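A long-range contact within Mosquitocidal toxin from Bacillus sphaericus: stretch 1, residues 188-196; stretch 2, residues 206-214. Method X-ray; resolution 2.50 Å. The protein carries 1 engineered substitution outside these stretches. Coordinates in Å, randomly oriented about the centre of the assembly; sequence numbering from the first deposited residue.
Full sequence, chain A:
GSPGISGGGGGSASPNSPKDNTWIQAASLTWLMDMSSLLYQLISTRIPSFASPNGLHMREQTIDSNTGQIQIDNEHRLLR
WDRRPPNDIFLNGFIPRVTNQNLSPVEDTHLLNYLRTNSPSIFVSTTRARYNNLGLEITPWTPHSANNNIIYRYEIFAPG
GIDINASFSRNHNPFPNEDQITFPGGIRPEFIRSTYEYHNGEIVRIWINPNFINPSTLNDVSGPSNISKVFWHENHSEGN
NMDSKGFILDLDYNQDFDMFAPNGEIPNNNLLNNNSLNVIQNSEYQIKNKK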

# COMPACT_ATOMS: atom_id res chain seq x y z
N ARG A 188 25.03 -24.43 6.56
CA ARG A 188 24.59 -24.70 5.19
C ARG A 188 24.20 -26.18 5.02
O ARG A 188 24.70 -27.04 5.75
CB ARG A 188 25.68 -24.28 4.23
CG ARG A 188 25.87 -22.76 4.27
CD ARG A 188 26.74 -22.27 3.11
NE ARG A 188 28.00 -23.01 3.00
CZ ARG A 188 29.12 -22.70 3.66
NH1 ARG A 188 29.14 -21.69 4.50
NH2 ARG A 188 30.22 -23.42 3.48
N PRO A 189 23.30 -26.49 4.08
CA PRO A 189 22.82 -27.87 3.92
C PRO A 189 23.85 -28.94 3.58
O PRO A 189 23.64 -30.14 3.85
CB PRO A 189 21.74 -27.75 2.82
CG PRO A 189 22.08 -26.49 2.08
CD PRO A 189 22.66 -25.56 3.11
N GLU A 190 24.95 -28.54 2.95
CA GLU A 190 25.98 -29.52 2.58
C GLU A 190 26.69 -30.14 3.80
O GLU A 190 27.40 -31.11 3.66
CB GLU A 190 26.97 -28.95 1.54
CG GLU A 190 27.84 -27.78 2.04
CD GLU A 190 27.25 -26.44 1.73
OE1 GLU A 190 26.02 -26.35 1.56
OE2 GLU A 190 28.03 -25.45 1.69
N PHE A 191 26.46 -29.59 4.98
CA PHE A 191 27.03 -30.11 6.24
C PHE A 191 26.03 -31.00 7.00
O PHE A 191 26.32 -31.45 8.12
CB PHE A 191 27.47 -28.93 7.11
CG PHE A 191 28.51 -28.08 6.45
CD1 PHE A 191 29.69 -28.69 5.96
CD2 PHE A 191 28.31 -26.73 6.23
CE1 PHE A 191 30.65 -27.93 5.30
CE2 PHE A 191 29.26 -25.97 5.56
CZ PHE A 191 30.43 -26.58 5.08
N ILE A 192 24.86 -31.23 6.41
CA ILE A 192 23.82 -32.05 7.02
C ILE A 192 23.78 -33.34 6.25
O ILE A 192 23.41 -33.38 5.07
CB ILE A 192 22.44 -31.31 7.05
CG1 ILE A 192 22.63 -29.84 7.44
CG2 ILE A 192 21.46 -32.03 7.98
CD1 ILE A 192 21.35 -29.00 7.42
N ARG A 193 24.22 -34.41 6.90
CA ARG A 193 24.32 -35.69 6.25
C ARG A 193 23.04 -36.49 6.13
O ARG A 193 22.81 -37.17 5.13
CB ARG A 193 25.40 -36.57 6.93
CG ARG A 193 25.63 -37.87 6.12
CD ARG A 193 26.93 -38.54 6.47
NE ARG A 193 26.81 -39.24 7.74
CZ ARG A 193 27.79 -39.94 8.30
NH1 ARG A 193 28.94 -40.05 7.69
NH2 ARG A 193 27.60 -40.53 9.47
N SER A 194 22.23 -36.47 7.18
CA SER A 194 21.01 -37.25 7.16
C SER A 194 20.06 -36.75 8.23
O SER A 194 20.38 -35.84 8.99
CB SER A 194 21.37 -38.73 7.47
OG SER A 194 21.89 -38.88 8.81
N THR A 195 18.92 -37.40 8.33
CA THR A 195 17.98 -37.09 9.39
C THR A 195 17.08 -38.29 9.65
O THR A 195 16.80 -39.08 8.75
CB THR A 195 17.15 -35.78 9.15
OG1 THR A 195 16.52 -35.40 10.38
CG2 THR A 195 16.06 -35.99 8.08
N TYR A 196 16.65 -38.43 10.89
CA TYR A 196 15.70 -39.46 11.27
C TYR A 196 14.36 -38.74 11.34
O TYR A 196 14.25 -37.70 11.99
CB TYR A 196 15.94 -39.95 12.69
CG TYR A 196 17.10 -40.85 12.85
CD1 TYR A 196 17.67 -41.48 11.76
CD2 TYR A 196 17.63 -41.09 14.10
CE1 TYR A 196 18.77 -42.32 11.91
CE2 TYR A 196 18.70 -41.94 14.28
CZ TYR A 196 19.27 -42.55 13.18
OH TYR A 196 20.35 -43.38 13.36
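Stretch 2 (206-214) IWINPNFIN

The most distinctive feature of this contact is the side-chain amide of N209, which carries the pairing past the end of the second strand. N209 ND2 donates a hydrogen bond to I192 O at 2.8 Å, while the backbone N of N209 donates another to R193 O at 2.9 Å, so that a single residue holds two consecutive carbonyls of stretch 1. The side chain adopts a t rotamer with its CA-to-CB bond directed toward the first stretch. N209 OD1 is used locally, accepting a hydrogen bond from N211 N at 3.2 Å, inside the type I turn that runs from N209 to F212 and is closed by F212 N to N209 O at 3.1 Å.

Before this turn, stretch 2 is extended. Residues 206-208 run antiparallel to strand 192-196, with an angle of 165° between the two N-to-C directions and a closest approach of 4.7 Å between the axes. T195 and W207 form the hydrogen-bonded pair: T195 N donates to W207 O and W207 N to T195 O, both at 2.9 Å. Their side chains share one face of the sheet, where T195 CG2 lies 3.7 Å from W207 CB. The flanking pairs, S194 with I208 and Y196 with I206, are not hydrogen-bonded to each other, and their CA atoms are separated by 4.4 and 4.8 Å, respectively. These four side chains occupy the other face. There, Y196 CD1 approaches I206 CG1 to 3.9 Å, and S194 CB lies 4.2 Å from I208 CD1.

Beyond the turn, the chain comes back against the start of stretch 1, where residues 189-191 form a short 3-10 segment. I213 N donates a nearly straight hydrogen bond to E190 O at 2.7 Å, and the same carbonyl oxygen receives a CA-H...O contact from F212 CA at 3.4 Å. F212, in a t rotamer, has the largest area covered by the other stretch, 85 Å². Its ring packs against R193, whose CB stands 3.7 Å from the ring centroid and almost on the ring normal, in a CH-pi contact; R193 CD also lies over a ring face, 3.6 Å from F212 CE2. At the ring edge, F191 O lies 3.8 Å from F212 CE1. I213 points its CA-to-CB bond toward stretch 1 and adds a looser apolar contact, with its CG1 4.3 Å from F191 CE1. Altogether the two stretches bury 674 Å², summed over both sides.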

# COMPACT_ATOMS: atom_id res chain seq x y z
N ILE A 206 14.52 -42.84 7.37
CA ILE A 206 15.87 -42.31 7.45
C ILE A 206 16.13 -41.63 6.11
O ILE A 206 15.98 -42.26 5.07
CB ILE A 206 16.93 -43.41 7.69
CG1 ILE A 206 16.67 -44.09 9.03
CG2 ILE A 206 18.36 -42.80 7.66
CD1 ILE A 206 17.36 -45.42 9.19
N TRP A 207 16.45 -40.35 6.16
CA TRP A 207 16.72 -39.54 4.97
C TRP A 207 18.21 -39.30 4.84
O TRP A 207 18.86 -38.91 5.81
CB TRP A 207 16.06 -38.17 5.13
CG TRP A 207 14.57 -38.20 5.08
CD1 TRP A 207 13.69 -38.30 6.15
CD2 TRP A 207 13.77 -38.05 3.91
NE1 TRP A 207 12.40 -38.27 5.68
CE2 TRP A 207 12.41 -38.12 4.32
CE3 TRP A 207 14.06 -37.92 2.54
CZ2 TRP A 207 11.36 -38.04 3.40
CZ3 TRP A 207 13.01 -37.84 1.64
CH2 TRP A 207 11.66 -37.88 2.08
N ILE A 208 18.73 -39.51 3.64
CA ILE A 208 20.13 -39.28 3.33
C ILE A 208 20.21 -38.05 2.43
O ILE A 208 19.44 -37.94 1.48
CB ILE A 208 20.75 -40.47 2.56
CG1 ILE A 208 20.48 -41.80 3.30
CG2 ILE A 208 22.24 -40.25 2.35
CD1 ILE A 208 21.11 -41.86 4.63
N ASN A 209 21.12 -37.13 2.73
CA ASN A 209 21.33 -35.93 1.91
C ASN A 209 22.46 -36.30 0.92
O ASN A 209 23.61 -36.36 1.32
CB ASN A 209 21.79 -34.76 2.77
CG ASN A 209 22.00 -33.49 1.97
OD1 ASN A 209 21.73 -33.45 0.78
ND2 ASN A 209 22.45 -32.45 2.64
N PRO A 210 22.13 -36.56 -0.34
CA PRO A 210 23.16 -36.95 -1.33
C PRO A 210 24.22 -35.86 -1.58
O PRO A 210 25.29 -36.14 -2.10
CB PRO A 210 22.35 -37.18 -2.62
CG PRO A 210 20.93 -37.33 -2.17
CD PRO A 210 20.80 -36.43 -0.96
N ASN A 211 23.87 -34.62 -1.24
CA ASN A 211 24.74 -33.47 -1.43
C ASN A 211 25.62 -33.17 -0.23
O ASN A 211 26.25 -32.13 -0.15
CB ASN A 211 23.91 -32.22 -1.76
CG ASN A 211 22.90 -32.48 -2.87
OD1 ASN A 211 23.21 -33.12 -3.86
ND2 ASN A 211 21.71 -31.99 -2.69
N PHE A 212 25.67 -34.09 0.72
CA PHE A 212 26.51 -33.93 1.89
C PHE A 212 27.98 -33.76 1.37
O PHE A 212 28.41 -34.44 0.44
CB PHE A 212 26.37 -35.15 2.80
CG PHE A 212 27.30 -35.11 3.98
CD1 PHE A 212 27.22 -34.07 4.91
CD2 PHE A 212 28.30 -36.07 4.14
CE1 PHE A 212 28.11 -34.00 5.99
CE2 PHE A 212 29.17 -36.01 5.23
CZ PHE A 212 29.09 -34.96 6.13
N ILE A 213 28.70 -32.83 1.98
CA ILE A 213 30.06 -32.47 1.63
C ILE A 213 31.03 -33.66 1.37
O ILE A 213 31.95 -33.54 0.57
CB ILE A 213 30.61 -31.51 2.69
CG1 ILE A 213 31.66 -30.55 2.09
CG2 ILE A 213 31.11 -32.30 3.90
CD1 ILE A 213 31.25 -29.91 0.84
N ASN A 214 30.83 -34.80 2.04
CA ASN A 214 31.65 -36.03 1.80
C ASN A 214 30.75 -37.22 1.50
O ASN A 214 30.44 -38.01 2.39
CB ASN A 214 32.51 -36.38 3.00
CG ASN A 214 33.63 -37.38 2.64
OD1 ASN A 214 34.66 -37.40 3.29
ND2 ASN A 214 33.41 -38.19 1.59